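Local coordinates for protein dihydrodipicolinate synthase (Oceanobacillus iheyensis HTE831, PDB 3D0C) that probably catalyses the condensation of pyruvate with aspartate semialdehyde to 4-hydroxy-tetrahydrodipicolinate, a step of bacterial lysine biosynthesis carried out in a TIM barrel, at residues A[11-16]-A[207-212]; A[18-23]-A[54-59]; A[81-86]-A[106-111]; A[260-265]-A[280-285]. The protein carries 1 engineered substitution. All blocks are in the same frame, centred on the assembly; numbering follows the deposited sequence.

How the contacts relate
All four contacts are largely buried, but they belong to different layers of one TIM barrel. Contacts 1 and 3 lie in the sheet itself and rely on parallel strand pairing; contact 1 closes the barrel between its first and last strands, and contact 3 pairs the third with the fourth. They meet where R11 bonds T83 and F12 packs on V85. Contact 2 joins loops that follow the first two strands, with water taking the place of direct hydrogen bonds. Contact 4 lies farthest from the chain's centre and joins a helix to a loop mainly through aliphatic side chains, without a hydrogen bond between the segments. K265, on that helix, reaches E58 and V21 O of contact 2.

Contact 1 (A[11-16]-A[207-212]); sequences RFSTIS and GAVGFT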
# COMPACT_ATOMS: atom_id res chain seq x y z
N ARG A 11 9.93 9.55 25.80
CA ARG A 11 9.65 10.75 25.01
C ARG A 11 8.28 10.72 24.33
O ARG A 11 7.72 11.77 23.99
CB ARG A 11 10.70 10.92 23.91
CG ARG A 11 12.13 11.09 24.39
CD ARG A 11 13.03 11.35 23.20
NE ARG A 11 14.42 11.54 23.58
CZ ARG A 11 15.32 12.13 22.80
NH1 ARG A 11 14.97 12.59 21.60
NH2 ARG A 11 16.58 12.27 23.22
N PHE A 12 7.75 9.52 24.13
CA PHE A 12 6.47 9.37 23.44
C PHE A 12 5.21 9.46 24.30
O PHE A 12 4.09 9.27 23.81
CB PHE A 12 6.51 8.08 22.64
CG PHE A 12 7.68 8.01 21.71
CD1 PHE A 12 7.70 8.76 20.54
CD2 PHE A 12 8.80 7.25 22.05
CE1 PHE A 12 8.82 8.77 19.72
CE2 PHE A 12 9.93 7.25 21.23
CZ PHE A 12 9.94 8.01 20.07
N SER A 13 5.39 9.77 25.58
CA SER A 13 4.25 9.92 26.49
C SER A 13 3.74 11.33 26.30
O SER A 13 3.79 12.16 27.22
CB SER A 13 4.69 9.71 27.94
OG SER A 13 5.06 8.36 28.15
N THR A 14 3.24 11.61 25.10
CA THR A 14 2.73 12.94 24.77
C THR A 14 2.05 12.82 23.41
O THR A 14 1.75 11.72 22.95
CB THR A 14 3.89 13.95 24.68
OG1 THR A 14 3.38 15.28 24.51
CG2 THR A 14 4.79 13.61 23.51
N ILE A 15 1.82 13.95 22.75
CA ILE A 15 1.21 13.92 21.43
C ILE A 15 2.30 13.84 20.36
O ILE A 15 3.27 14.60 20.39
CB ILE A 15 0.37 15.19 21.16
CG1 ILE A 15 -0.85 15.22 22.09
CG2 ILE A 15 -0.05 15.25 19.69
CD1 ILE A 15 -1.77 16.42 21.89
N SER A 16 2.16 12.89 19.44
CA SER A 16 3.09 12.75 18.33
C SER A 16 2.41 13.46 17.18
O SER A 16 1.45 12.93 16.60
CB SER A 16 3.32 11.27 17.97
OG SER A 16 4.27 10.67 18.83
N GLY A 207 -4.09 1.47 28.58
CA GLY A 207 -2.68 1.50 28.93
C GLY A 207 -1.79 2.35 28.04
O GLY A 207 -0.62 2.58 28.37
N ALA A 208 -2.31 2.83 26.91
CA ALA A 208 -1.51 3.66 26.01
C ALA A 208 -1.01 4.89 26.76
O ALA A 208 -1.64 5.34 27.72
CB ALA A 208 -2.34 4.07 24.79
N VAL A 209 0.12 5.44 26.33
CA VAL A 209 0.72 6.60 26.98
C VAL A 209 0.81 7.84 26.10
O VAL A 209 1.37 8.86 26.51
CB VAL A 209 2.14 6.26 27.49
CG1 VAL A 209 2.09 5.05 28.41
CG2 VAL A 209 3.06 5.99 26.30
N GLY A 210 0.28 7.75 24.89
CA GLY A 210 0.33 8.89 24.00
C GLY A 210 -0.55 8.67 22.79
O GLY A 210 -1.15 7.60 22.65
N PHE A 211 -0.66 9.67 21.93
CA PHE A 211 -1.47 9.50 20.74
C PHE A 211 -0.99 10.38 19.60
O PHE A 211 -0.41 11.45 19.83
CB PHE A 211 -2.96 9.74 21.07
CG PHE A 211 -3.30 11.16 21.45
CD1 PHE A 211 -3.56 12.12 20.47
CD2 PHE A 211 -3.42 11.53 22.78
CE1 PHE A 211 -3.95 13.41 20.82
CE2 PHE A 211 -3.81 12.82 23.14
CZ PHE A 211 -4.07 13.77 22.16
N THR A 212 -1.19 9.91 18.37
CA THR A 212 -0.79 10.67 17.20
C THR A 212 -1.91 11.67 16.92
O THR A 212 -3.03 11.48 17.38
CB THR A 212 -0.65 9.78 15.94
OG1 THR A 212 -1.90 9.14 15.67
CG2 THR A 212 0.44 8.72 16.15
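One face of the F211 ring is covered by I15, whose CG1 sits 4.0 Å from the ring centroid and 28° off the normal in a CH-pi contact. At the tip of the ring, CD1 of I15 comes within 3.5 Å of CZ of F211. The two side chains run side by side in the same direction. I15 has an extended chain (chi2 -179°) that carries CD1 out along the ring. An alanine in place of I15 would probably leave this ring face without its aliphatic cover and open a gap beside L227.

The backbones below are paired in parallel, I15 with F211 and S16 with T212. S16 N donates to F211 O at 3.0 Å, while the bond from F211 N to T14 O is weak. Before the strands begin, the chains stay close: S13 CA lies 3.1 Å from V209 O in a CA-H...O contact, and S13 OG meets CG2 of V209 at 3.6 Å. G210 has no room for a side chain, since a CB would run into the carbonyl oxygens of F12 and T14.

This pairing of strands 15-17 and 210-213 closes the eight-stranded barrel. I15 and F211 face outward onto L227 of helix 220-232, with F211 also against helix 196-206, whereas S16 and T212 point inward to K167, the predicted Schiff-base lysine on strand 163-168.

Contact 2 (A[18-23]-A[54-59]); sequences INIVPF and GNTGEF
The CA atoms come nearest at I20 and G57, 4.1 Å apart, with no direct hydrogen bond between the segments. Both are loops that follow barrel strands, 15-17 and 49-50, and build part of the catalytic end of the TIM barrel; residues 55-56 form a short 3-10 turn. T56, predicted to bind pyruvate, is wedged against two isoleucines. Its OG1, anti to the carbonyl carbon (chi1 -46°), lies 3.3 Å from CG2 of I18, and its CG2 touches CG2 of I20 at 4.1 Å. An alanine here, lacking OG1 and CG2, would probably leave I20 CG2 without its methyl partner and a gap beside I18, disturbing the predicted pyruvate site.

CD of E58 lies at the edge of the F23 ring, in its plane, with ring and carboxylate planes 81° apart; OE2 comes within 3.4 Å of CE2 of F23. The carbonyl oxygen of V21 lies over the centre of one face of that ring. K265 forms a salt bridge with E58 and also bonds V21 O, tying both segments to helix 260-270. One water links N19 O to G54 N; another accepts from V21 N at 3.0 Å and donates to T56 O and E58 OE2.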
# COMPACT_ATOMS: atom_id res chain seq x y z
N ILE A 18 1.89 14.78 13.49
CA ILE A 18 2.23 14.40 12.13
C ILE A 18 1.96 15.63 11.26
O ILE A 18 0.81 15.94 10.96
CB ILE A 18 1.35 13.24 11.64
CG1 ILE A 18 1.06 12.28 12.80
CG2 ILE A 18 2.03 12.52 10.49
CD1 ILE A 18 2.29 11.62 13.42
N ASN A 19 3.02 16.32 10.85
CA ASN A 19 2.89 17.54 10.05
C ASN A 19 2.44 17.28 8.63
O ASN A 19 2.50 16.15 8.14
CB ASN A 19 4.24 18.26 10.00
CG ASN A 19 5.30 17.45 9.27
OD1 ASN A 19 5.83 16.47 9.81
ND2 ASN A 19 5.60 17.84 8.03
N ILE A 20 2.00 18.33 7.95
CA ILE A 20 1.60 18.18 6.56
C ILE A 20 2.78 18.64 5.71
O ILE A 20 3.79 19.11 6.24
CB ILE A 20 0.41 19.07 6.18
CG1 ILE A 20 0.77 20.54 6.43
CG2 ILE A 20 -0.84 18.66 6.94
CD1 ILE A 20 -0.10 21.51 5.68
N VAL A 21 2.64 18.49 4.40
CA VAL A 21 3.64 18.95 3.44
C VAL A 21 2.82 19.74 2.43
O VAL A 21 2.18 19.17 1.55
CB VAL A 21 4.35 17.80 2.69
CG1 VAL A 21 5.18 18.38 1.55
CG2 VAL A 21 5.25 17.01 3.63
N PRO A 22 2.81 21.07 2.57
CA PRO A 22 2.04 21.88 1.62
C PRO A 22 2.67 21.85 0.23
O PRO A 22 3.88 21.75 0.08
CB PRO A 22 2.05 23.27 2.25
CG PRO A 22 3.32 23.29 3.02
CD PRO A 22 3.41 21.91 3.62
N PHE A 23 1.82 21.90 -0.80
CA PHE A 23 2.30 21.89 -2.17
C PHE A 23 1.92 23.21 -2.84
O PHE A 23 1.03 23.91 -2.37
CB PHE A 23 1.71 20.70 -2.93
CG PHE A 23 2.05 19.36 -2.32
CD1 PHE A 23 3.37 18.93 -2.23
CD2 PHE A 23 1.05 18.54 -1.81
CE1 PHE A 23 3.69 17.70 -1.65
CE2 PHE A 23 1.36 17.31 -1.23
CZ PHE A 23 2.68 16.89 -1.15
N GLY A 54 4.93 11.18 7.48
CA GLY A 54 3.85 10.39 8.04
C GLY A 54 2.82 10.45 6.93
O GLY A 54 3.02 11.16 5.94
N ASN A 55 1.71 9.73 7.05
CA ASN A 55 0.71 9.78 6.00
C ASN A 55 0.02 11.14 5.96
O ASN A 55 -0.52 11.53 4.94
CB ASN A 55 -0.32 8.65 6.20
CG ASN A 55 0.21 7.30 5.74
OD1 ASN A 55 -0.06 6.28 6.36
ND2 ASN A 55 0.96 7.30 4.64
N THR A 56 0.07 11.87 7.07
CA THR A 56 -0.56 13.19 7.10
C THR A 56 0.29 14.12 6.25
O THR A 56 -0.16 15.20 5.86
CB THR A 56 -0.64 13.78 8.51
OG1 THR A 56 -1.12 12.79 9.43
CG2 THR A 56 -1.62 14.96 8.52
N GLY A 57 1.52 13.68 5.97
CA GLY A 57 2.43 14.45 5.16
C GLY A 57 2.44 13.95 3.72
O GLY A 57 3.33 14.31 2.94
N GLU A 58 1.47 13.12 3.38
CA GLU A 58 1.35 12.56 2.03
C GLU A 58 2.64 11.91 1.55
O GLU A 58 3.08 12.08 0.41
CB GLU A 58 0.87 13.65 1.06
CG GLU A 58 -0.52 14.17 1.42
CD GLU A 58 -0.99 15.32 0.54
OE1 GLU A 58 -1.36 15.08 -0.62
OE2 GLU A 58 -0.99 16.47 1.03
N PHE A 59 3.24 11.13 2.45
CA PHE A 59 4.48 10.42 2.19
C PHE A 59 4.46 9.67 0.86
O PHE A 59 5.40 9.79 0.07
CB PHE A 59 4.73 9.42 3.33
CG PHE A 59 5.89 8.49 3.08
CD1 PHE A 59 7.18 8.99 2.93
CD2 PHE A 59 5.69 7.11 3.02
CE1 PHE A 59 8.26 8.13 2.72
CE2 PHE A 59 6.77 6.24 2.81
CZ PHE A 59 8.05 6.75 2.66
O HOH W 1 4.35 13.99 8.04
O HOH W 2 0.30 16.82 3.57

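Contact 3 (A[81-86]-A[106-111]); sequences RATVVA and GADCVM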
# COMPACT_ATOMS: atom_id res chain seq x y z
N ARG A 81 14.64 21.04 18.93
CA ARG A 81 13.58 21.60 19.76
C ARG A 81 12.50 20.57 20.12
O ARG A 81 11.71 20.77 21.04
CB ARG A 81 12.93 22.81 19.07
CG ARG A 81 13.78 24.08 19.14
CD ARG A 81 13.09 25.25 18.46
NE ARG A 81 13.13 25.14 17.00
CZ ARG A 81 12.43 25.92 16.18
NH1 ARG A 81 11.63 26.86 16.67
NH2 ARG A 81 12.53 25.76 14.87
N ALA A 82 12.49 19.46 19.37
CA ALA A 82 11.54 18.38 19.61
C ALA A 82 12.15 17.10 19.08
O ALA A 82 13.17 17.13 18.40
CB ALA A 82 10.23 18.66 18.88
N THR A 83 11.54 15.97 19.43
CA THR A 83 12.03 14.68 18.97
C THR A 83 11.50 14.49 17.55
O THR A 83 10.31 14.67 17.31
CB THR A 83 11.51 13.53 19.86
OG1 THR A 83 12.09 13.63 21.17
CG2 THR A 83 11.88 12.18 19.27
N VAL A 84 12.37 14.13 16.62
CA VAL A 84 11.95 13.94 15.24
C VAL A 84 11.94 12.46 14.86
O VAL A 84 12.93 11.74 15.04
CB VAL A 84 12.87 14.73 14.27
CG1 VAL A 84 12.39 14.55 12.84
CG2 VAL A 84 12.85 16.22 14.63
N VAL A 85 10.80 12.01 14.35
CA VAL A 85 10.63 10.63 13.94
C VAL A 85 10.37 10.65 12.45
O VAL A 85 9.35 11.17 11.98
CB VAL A 85 9.45 9.97 14.68
CG1 VAL A 85 9.36 8.49 14.31
CG2 VAL A 85 9.62 10.14 16.18
N ALA A 86 11.31 10.09 11.70
CA ALA A 86 11.22 10.07 10.25
C ALA A 86 10.56 8.81 9.71
O ALA A 86 11.02 7.70 9.96
CB ALA A 86 12.60 10.22 9.65
N GLY A 106 20.10 13.92 11.10
CA GLY A 106 19.88 14.26 12.49
C GLY A 106 18.60 13.75 13.13
O GLY A 106 18.37 14.03 14.31
N ALA A 107 17.77 13.03 12.39
CA ALA A 107 16.52 12.52 12.96
C ALA A 107 16.85 11.64 14.16
O ALA A 107 17.84 10.92 14.16
CB ALA A 107 15.74 11.72 11.92
N ASP A 108 15.99 11.68 15.17
CA ASP A 108 16.20 10.92 16.39
C ASP A 108 15.73 9.49 16.35
O ASP A 108 16.25 8.64 17.06
CB ASP A 108 15.48 11.62 17.55
CG ASP A 108 15.87 13.07 17.67
OD1 ASP A 108 17.02 13.34 18.09
OD2 ASP A 108 15.03 13.93 17.35
N CYS A 109 14.74 9.23 15.50
CA CYS A 109 14.12 7.92 15.43
C CYS A 109 13.42 7.80 14.07
O CYS A 109 13.23 8.81 13.38
CB CYS A 109 13.10 7.84 16.58
SG CYS A 109 12.10 6.35 16.81
N VAL A 110 13.07 6.58 13.68
CA VAL A 110 12.34 6.39 12.43
C VAL A 110 11.02 5.69 12.76
O VAL A 110 10.87 5.07 13.81
CB VAL A 110 13.13 5.53 11.39
CG1 VAL A 110 14.46 6.19 11.07
CG2 VAL A 110 13.34 4.10 11.90
N MSE A 111 10.04 5.85 11.87
CA MSE A 111 8.75 5.19 12.03
C MSE A 111 8.50 4.36 10.79
O MSE A 111 8.41 4.92 9.69
CB MSE A 111 7.60 6.19 12.15
CG MSE A 111 6.25 5.47 12.09
SE MSE A 111 4.73 6.61 11.83
CE MSE A 111 4.92 6.95 9.93
O HOH W 3 15.91 16.23 18.96
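A beta-alpha-beta unit of the TIM barrel brings strands 83-88 and 109-112 together in parallel, V85 beside C109 and A86 beside V110, with helix 92-104 making the crossover. The short strand segments are turned 42° to each other. A86 makes two bonds to the same neighbouring strand: its N donates to C109 O at 2.9 Å, and its O accepts M111 N, which stands well above the carbonyl plane. C109 N approaches V84 O almost in line with the carbonyl bond, and D108 N adds a weak bond to the same oxygen.

Ahead of the regular pairing, the D108 side chain replaces a backbone acceptor. Its OD2 receives V84 N through the anti lone pair, nearly straight at 173° and 2.8 Å long. CG of D108, anti to its carbonyl carbon (chi1 -53°), sets the carboxylate beside V84, and a water joins OD2 to A82 O. CG1 of V85 meets CB of selenomethionine M111 at 3.6 Å.

On one side of the sheet, V85 packs on F12 and C109 on I141 of strand 140-144; on the other, A86 and A107 rest on A102 of helix 92-104 while V84 leans on helix 64-78.

Contact 4 (A[260-265]-A[280-285]); sequences NVVIIK and EPVNPL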
# COMPACT_ATOMS: atom_id res chain seq x y z
N ASN A 260 -8.95 12.21 4.84
CA ASN A 260 -7.97 12.41 5.90
C ASN A 260 -7.10 13.66 5.86
O ASN A 260 -7.08 14.43 6.83
CB ASN A 260 -7.09 11.17 6.04
CG ASN A 260 -6.27 11.20 7.30
OD1 ASN A 260 -5.33 11.99 7.41
ND2 ASN A 260 -6.62 10.37 8.27
N VAL A 261 -6.37 13.87 4.77
CA VAL A 261 -5.50 15.04 4.66
C VAL A 261 -6.17 16.28 4.07
O VAL A 261 -5.92 17.41 4.52
CB VAL A 261 -4.24 14.72 3.82
CG1 VAL A 261 -3.34 15.97 3.68
CG2 VAL A 261 -3.46 13.61 4.47
N VAL A 262 -7.02 16.10 3.06
CA VAL A 262 -7.68 17.24 2.43
C VAL A 262 -8.53 18.01 3.44
O VAL A 262 -8.67 19.23 3.32
CB VAL A 262 -8.55 16.79 1.22
CG1 VAL A 262 -9.55 15.75 1.65
CG2 VAL A 262 -9.25 18.00 0.59
N ILE A 263 -9.07 17.32 4.43
CA ILE A 263 -9.87 17.99 5.46
C ILE A 263 -8.97 18.94 6.25
O ILE A 263 -9.36 20.08 6.56
CB ILE A 263 -10.51 16.96 6.43
CG1 ILE A 263 -11.78 16.39 5.81
CG2 ILE A 263 -10.80 17.63 7.77
CD1 ILE A 263 -12.94 17.38 5.71
N ILE A 264 -7.77 18.48 6.58
CA ILE A 264 -6.82 19.29 7.34
C ILE A 264 -6.35 20.51 6.55
O ILE A 264 -6.31 21.62 7.09
CB ILE A 264 -5.59 18.45 7.77
CG1 ILE A 264 -6.00 17.41 8.81
CG2 ILE A 264 -4.52 19.35 8.33
CD1 ILE A 264 -4.86 16.50 9.23
N LYS A 265 -6.00 20.32 5.28
CA LYS A 265 -5.52 21.43 4.45
C LYS A 265 -6.61 22.46 4.16
O LYS A 265 -6.34 23.66 4.19
CB LYS A 265 -4.90 20.91 3.15
CG LYS A 265 -3.54 20.26 3.37
CD LYS A 265 -2.82 19.91 2.06
CE LYS A 265 -1.40 19.43 2.35
NZ LYS A 265 -0.65 19.03 1.13
N GLU A 280 -2.34 14.07 -6.03
CA GLU A 280 -3.10 12.91 -6.48
C GLU A 280 -2.64 11.78 -5.54
O GLU A 280 -1.49 11.78 -5.11
CB GLU A 280 -2.73 12.54 -7.93
CG GLU A 280 -2.80 13.70 -8.93
CD GLU A 280 -1.49 14.47 -9.07
OE1 GLU A 280 -0.96 14.95 -8.05
OE2 GLU A 280 -0.98 14.59 -10.20
N PRO A 281 -3.52 10.81 -5.23
CA PRO A 281 -4.89 10.62 -5.69
C PRO A 281 -6.00 11.24 -4.83
O PRO A 281 -7.04 10.60 -4.64
CB PRO A 281 -5.01 9.10 -5.76
CG PRO A 281 -4.30 8.71 -4.48
CD PRO A 281 -3.09 9.65 -4.41
N VAL A 282 -5.80 12.44 -4.29
CA VAL A 282 -6.84 13.09 -3.51
C VAL A 282 -7.09 14.49 -4.08
O VAL A 282 -6.16 15.27 -4.24
CB VAL A 282 -6.48 13.20 -1.99
CG1 VAL A 282 -7.59 13.94 -1.24
CG2 VAL A 282 -6.32 11.79 -1.39
N ASN A 283 -8.34 14.78 -4.41
CA ASN A 283 -8.68 16.08 -4.96
C ASN A 283 -9.33 16.91 -3.87
O ASN A 283 -9.39 16.48 -2.72
CB ASN A 283 -9.62 15.89 -6.15
CG ASN A 283 -8.95 16.16 -7.48
OD1 ASN A 283 -7.72 16.07 -7.60
ND2 ASN A 283 -9.75 16.48 -8.49
N PRO A 284 -9.81 18.12 -4.20
CA PRO A 284 -10.45 18.95 -3.17
C PRO A 284 -11.70 18.27 -2.60
O PRO A 284 -12.23 17.34 -3.20
CB PRO A 284 -10.79 20.23 -3.94
CG PRO A 284 -9.69 20.31 -4.97
CD PRO A 284 -9.61 18.88 -5.45
N LEU A 285 -12.17 18.75 -1.45
CA LEU A 285 -13.36 18.17 -0.83
C LEU A 285 -14.58 18.24 -1.75
O LEU A 285 -14.66 19.10 -2.64
CB LEU A 285 -13.70 18.91 0.47
CG LEU A 285 -12.69 18.90 1.61
CD1 LEU A 285 -13.20 19.78 2.74
CD2 LEU A 285 -12.49 17.48 2.10
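V262, near the start of helix 260-270, points toward the 280-285 loop and makes the largest share of the contact. Its CG1 lies between the backbone N and the carbonyl carbon (chi1 56°), where it meets CD2 of L285 at 3.4 Å, tighter than usual van der Waals contact. CB of the same valine packs on CG1 of V282 at 3.9 Å. Its other methyl, CG2, lies beside the loop backbone, 3.6 Å from N283 O. Next along the helix, I263 sends CD1 across the L285 side chain at about a right angle, reaching CD2 of L285 at 3.6 Å. One methyl of L285 is thus shared by two successive helix residues. I264 then packs on T56, and K265 turns away from the 280-285 loop.

The loop is held by partners beyond the helix turn as well. L285 N bonds E266, P281 follows a cis peptide bond and makes backbone hydrogen bonds to the second subunit, and L285 also touches helix 287-303. Between the two segments themselves no hydrogen bond forms. The fit therefore rests on the shapes of branched aliphatic chains, with polar links supplied from outside.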